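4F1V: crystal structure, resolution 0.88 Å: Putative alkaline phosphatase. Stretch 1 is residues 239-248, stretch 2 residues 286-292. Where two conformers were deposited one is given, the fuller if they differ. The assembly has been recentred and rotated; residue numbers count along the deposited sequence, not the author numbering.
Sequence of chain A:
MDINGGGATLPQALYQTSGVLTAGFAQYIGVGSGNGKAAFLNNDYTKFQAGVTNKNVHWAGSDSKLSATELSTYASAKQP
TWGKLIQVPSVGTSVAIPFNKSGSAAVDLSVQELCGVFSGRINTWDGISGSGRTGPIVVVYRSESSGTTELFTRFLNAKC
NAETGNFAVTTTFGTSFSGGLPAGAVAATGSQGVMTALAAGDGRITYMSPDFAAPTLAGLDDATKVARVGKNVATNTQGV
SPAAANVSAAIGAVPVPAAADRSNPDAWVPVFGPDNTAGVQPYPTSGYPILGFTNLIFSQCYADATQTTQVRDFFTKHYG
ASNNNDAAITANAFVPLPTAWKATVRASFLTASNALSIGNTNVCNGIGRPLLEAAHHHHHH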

ATOM      1  N   GLY A 239     -12.839  14.516 -14.193  1.00  8.75           N
ATOM      2  CA  GLY A 239     -12.169  13.427 -13.493  1.00  7.42           C
ATOM      3  C   GLY A 239     -13.164  12.540 -12.756  1.00  7.36           C
ATOM      4  O   GLY A 239     -14.368  12.762 -12.846  1.00  9.83           O
ATOM      5  N   VAL A 240     -12.716  11.530 -12.026  0.50  7.74           N
ATOM      6  CA  VAL A 240     -13.615  10.656 -11.264  0.50  5.88           C
ATOM      7  C   VAL A 240     -12.953  10.510  -9.874  0.50  5.53           C
ATOM      8  O   VAL A 240     -11.838  10.914  -9.575  0.50  5.85           O
ATOM      9  N   SER A 241     -13.767   9.817  -9.080  1.00  6.56           N
ATOM     10  CA  SER A 241     -13.428   9.601  -7.669  1.00  5.36           C
ATOM     11  C   SER A 241     -12.514   8.374  -7.440  1.00  4.43           C
ATOM     12  O   SER A 241     -12.432   7.494  -8.301  1.00  4.85           O
ATOM     13  N   PRO A 242     -11.904   8.263  -6.253  1.00  4.44           N
ATOM     14  CA  PRO A 242     -11.025   7.123  -5.940  1.00  4.46           C
ATOM     15  C   PRO A 242     -11.767   5.937  -5.357  1.00  4.42           C
ATOM     16  O   PRO A 242     -11.160   5.039  -4.748  1.00  5.07           O
ATOM     17  N   ALA A 243     -13.080   5.866  -5.551  1.00  4.56           N
ATOM     18  CA  ALA A 243     -13.829   4.659  -5.182  1.00  5.02           C
ATOM     19  C   ALA A 243     -13.184   3.428  -5.793  1.00  4.69           C
ATOM     20  O   ALA A 243     -12.679   3.468  -6.918  1.00  5.13           O
ATOM     21  N   ALA A 244     -13.226   2.313  -5.084  1.00  4.80           N
ATOM     22  CA  ALA A 244     -12.636   1.064  -5.582  1.00  5.25           C
ATOM     23  C   ALA A 244     -13.154   0.672  -6.934  1.00  5.48           C
ATOM     24  O   ALA A 244     -12.394   0.150  -7.764  1.00  6.22           O
ATOM     25  N   ALA A 245     -14.430   0.894  -7.218  1.00  6.20           N
ATOM     26  CA  ALA A 245     -14.992   0.548  -8.516  1.00  6.97           C
ATOM     27  C   ALA A 245     -14.316   1.256  -9.661  1.00  6.37           C
ATOM     28  O   ALA A 245     -14.364   0.786 -10.820  1.00  8.38           O
ATOM     29  N   ASN A 246     -13.686   2.381  -9.398  1.00  5.49           N
ATOM     30  CA  ASN A 246     -13.018   3.171 -10.432  1.00  5.30           C
ATOM     31  C   ASN A 246     -11.564   2.735 -10.656  1.00  4.73           C
ATOM     32  O   ASN A 246     -10.953   3.249 -11.614  1.00  5.49           O
ATOM     33  N   VAL A 247     -11.039   1.813  -9.863  1.00  4.91           N
ATOM     34  CA  VAL A 247      -9.714   1.230 -10.111  1.00  4.73           C
ATOM     35  C   VAL A 247      -9.796  -0.294 -10.318  1.00  5.37           C
ATOM     36  O   VAL A 247      -8.783  -0.913 -10.671  1.00  5.54           O
ATOM     37  N   SER A 248     -10.975  -0.915 -10.146  1.00  5.75           N
ATOM     38  CA  SER A 248     -10.988  -2.354 -10.152  0.50  5.86           C
ATOM     39  C   SER A 248     -10.696  -2.955 -11.520  1.00  6.13           C
ATOM     40  O   SER A 248     -10.033  -4.009 -11.579  1.00  6.08           O
ATOM     41  N   SER A 286      -8.402   5.041 -18.385  0.50  9.16           N
ATOM     42  CA  SER A 286      -9.767   5.151 -17.982  0.50  9.28           C
ATOM     43  C   SER A 286      -9.879   4.989 -16.483  0.50  7.56           C
ATOM     44  O   SER A 286      -8.962   4.487 -15.848  0.50  7.07           O
ATOM     45  N   GLY A 287     -11.046   5.322 -15.938  1.00  8.04           N
ATOM     46  CA  GLY A 287     -11.244   5.245 -14.517  1.00  7.36           C
ATOM     47  C   GLY A 287     -10.315   6.203 -13.743  1.00  6.39           C
ATOM     48  O   GLY A 287      -9.869   7.213 -14.259  1.00  8.64           O
ATOM     49  N   TYR A 288     -10.126   5.861 -12.466  1.00  5.08           N
ATOM     50  CA  TYR A 288      -9.311   6.696 -11.590  1.00  4.68           C
ATOM     51  C   TYR A 288      -7.819   6.318 -11.754  1.00  4.31           C
ATOM     52  O   TYR A 288      -7.497   5.119 -11.776  1.00  4.76           O
ATOM     53  N   PRO A 289      -6.918   7.277 -11.849  1.00  4.45           N
ATOM     54  CA  PRO A 289      -5.565   6.941 -12.340  1.00  4.39           C
ATOM     55  C   PRO A 289      -4.571   6.482 -11.284  1.00  4.27           C
ATOM     56  O   PRO A 289      -3.544   5.920 -11.638  1.00  5.31           O
ATOM     57  N   ILE A 290      -4.770   6.827  -9.975  1.00  3.65           N
ATOM     58  CA  ILE A 290      -3.745   6.575  -8.976  1.00  3.87           C
ATOM     59  C   ILE A 290      -4.043   5.325  -8.202  1.00  3.75           C
ATOM     60  O   ILE A 290      -5.061   5.260  -7.450  1.00  4.02           O
ATOM     61  N   LEU A 291      -3.236   4.276  -8.342  1.00  3.41           N
ATOM     62  CA  LEU A 291      -3.536   2.957  -7.782  1.00  3.72           C
ATOM     63  C   LEU A 291      -2.216   2.175  -7.577  1.00  3.29           C
ATOM     64  O   LEU A 291      -1.148   2.539  -8.092  1.00  3.95           O
ATOM     65  N   GLY A 292      -2.346   1.034  -6.882  1.00  3.50           N
ATOM     66  CA  GLY A 292      -1.252   0.062  -6.743  1.00  3.73           C
ATOM     67  C   GLY A 292      -1.667  -1.057  -5.831  1.00  3.32           C
ATOM     68  O   GLY A 292      -2.878  -1.278  -5.643  1.00  3.54           O
TER

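Stretch 2 lies against a looped segment of the same chain, and the two bury a modest 366 Å² of surface between them. Most of that contact centres on one residue, Tyr288.

Ser286 opens the stretch without touching stretch 1. Its CA-to-CB bond points sideways, with chi1 p. It was deposited in two conformers, of which one is given.

The CA atoms of the two stretches come closest at Gly287, 4.9 Å from Gly287 CA to Asn246 CA. Two things suit glycine here. Its phi is positive, at 63°, and an ideal CB would lie 2.5 Å from Asn246 O, which is a clash. Without that atom, Asn246 O can approach Gly287 CA to 3.5 Å in a CA-H...O contact. Val240 also packs here. Its CA-to-CB bond points toward stretch 2, with chi1 m, and its CG2 lies 3.6 Å from Gly287 C.

Tyr288 is buried. Stretch 1 covers 115 Å² of it, the largest share of any residue here. Its backbone makes the one hydrogen bond between the stretches: Tyr288 N donates to Asn246 O at 2.9 Å, with a nearly straight angle of 166°. The bond lies next to the start of the side chain, and the CA-to-CB bond of Tyr288 points toward stretch 1. Chi1 is t and chi2 is 81°. Three side chains pack near Tyr288 CB: Asn246 CB at 3.8 Å, Val240 CG2 at 3.9 Å and Val247 CG1 at 3.9 Å.

Further out, the ring rests on Pro242. Pro242 CB sits over one face, 3.8 Å from the centroid of the Tyr288 ring and 17° off its normal, a CH-pi contact. The closest atom pair of these two residues is Pro242 CB to Tyr288 CZ, at 3.6 Å. Val240 O lies at the ring edge, 3.3 Å from Tyr288 CD1. Ser241 O is also 3.3 Å from Tyr288 CD1. The phenol oxygen is hydrogen-bonded elsewhere in the structure.

Stretch 1 is also held by bonds of its own. Asn246, chi1 m, points its CB toward stretch 2, but its amide bonds within its own stretch: Asn246 ND2 donates to Ser241 O at 2.9 Å. The CA-to-CB bond of Ser241 points away, with chi1 p. Ser241 OG accepts a weak hydrogen bond from Ala243 N at 3.3 Å.

Pro289 points away from stretch 1 and makes no contact with it. Ile290 points sideways, with chi1 m and chi2 t. Its side chain stays clear of stretch 1, and the nearest approach is from its backbone, with Ile290 O 4.3 Å from Val247 CG1.

Leu291 begins the strand and points toward stretch 1, with chi1 p and chi2 t. Its CB meets Val247 CG1 at 3.9 Å. Val247 is buried in the m rotamer. The same CG1 lies 3.6 Å from Tyr288 O, so this methyl touches both Tyr288 and Leu291. Gly292 has no side chain and makes no contact with stretch 1.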

ATOM      1  CB  VAL A 240     -13.864   9.263 -11.950  0.50  6.11           C
ATOM      2  CG1 VAL A 240     -14.372   9.471 -13.396  0.50  6.80           C
ATOM      3  CG2 VAL A 240     -12.501   8.489 -11.946  0.50  5.78           C
ATOM      4  CB  SER A 241     -14.695   9.383  -6.833  1.00  6.17           C
ATOM      5  OG  SER A 241     -15.095   8.031  -7.041  1.00  6.16           O
ATOM      6  CB  PRO A 242     -10.063   7.728  -4.907  1.00  4.40           C
ATOM      7  CG  PRO A 242     -10.914   8.733  -4.148  1.00  4.24           C
ATOM      8  CD  PRO A 242     -11.760   9.377  -5.264  1.00  5.00           C
ATOM      9  CB  ALA A 243     -15.252   4.799  -5.613  1.00  5.76           C
ATOM     10  CB  ALA A 244     -12.845  -0.057  -4.537  1.00  6.50           C
ATOM     11  CB  ALA A 245     -16.511   0.897  -8.585  1.00 10.18           C
ATOM     12  CB  ASN A 246     -13.106   4.684 -10.133  1.00  5.50           C
ATOM     13  CG  ASN A 246     -14.544   5.159 -10.148  1.00  6.39           C
ATOM     14  OD1 ASN A 246     -15.349   4.621 -10.934  1.00  9.98           O
ATOM     15  ND2 ASN A 246     -14.838   6.172  -9.363  1.00  6.93           N
ATOM     16  CB  VAL A 247      -8.649   1.540  -9.014  1.00  4.90           C
ATOM     17  CG1 VAL A 247      -8.336   3.035  -9.007  1.00  5.07           C
ATOM     18  CG2 VAL A 247      -9.115   1.045  -7.645  1.00  5.56           C
ATOM     19  CB  SER A 248     -12.316  -2.827  -9.589  0.50  7.71           C
ATOM     20  OG  SER A 248     -13.416  -2.302 -10.291  0.50  8.65           O
ATOM     21  CB  SER A 286     -10.560   4.103 -18.739  0.50 11.25           C
ATOM     22  OG  SER A 286     -10.105   2.781 -18.415  0.50 21.53           O
ATOM     23  CB  TYR A 288      -9.744   6.464 -10.143  1.00  4.64           C
ATOM     24  CG  TYR A 288      -9.023   7.354  -9.165  1.00  3.93           C
ATOM     25  CD1 TYR A 288      -9.449   8.673  -8.972  1.00  4.56           C
ATOM     26  CD2 TYR A 288      -7.923   6.901  -8.418  1.00  4.33           C
ATOM     27  CE1 TYR A 288      -8.812   9.515  -8.059  1.00  4.17           C
ATOM     28  CE2 TYR A 288      -7.280   7.726  -7.504  1.00  4.51           C
ATOM     29  CZ  TYR A 288      -7.716   9.046  -7.312  1.00  4.03           C
ATOM     30  OH  TYR A 288      -7.161   9.880  -6.391  1.00  4.26           O
ATOM     31  CB  PRO A 289      -5.103   8.229 -13.022  1.00  5.52           C
ATOM     32  CG  PRO A 289      -5.835   9.319 -12.298  1.00  5.68           C
ATOM     33  CD  PRO A 289      -7.189   8.754 -12.022  1.00  5.54           C
ATOM     34  CB  ILE A 290      -3.550   7.747  -7.977  1.00  3.68           C
ATOM     35  CG1 ILE A 290      -3.698   9.136  -8.647  1.00  4.70           C
ATOM     36  CG2 ILE A 290      -2.180   7.613  -7.314  1.00  4.61           C
ATOM     37  CD1 ILE A 290      -3.566  10.286  -7.678  1.00  5.87           C
ATOM     38  CB  LEU A 291      -4.538   2.171  -8.625  1.00  3.91           C
ATOM     39  CG  LEU A 291      -3.983   1.450  -9.865  1.00  3.89           C
ATOM     40  CD1 LEU A 291      -5.129   0.771 -10.609  1.00  5.28           C
ATOM     41  CD2 LEU A 291      -3.225   2.356 -10.830  1.00  4.25           C
TER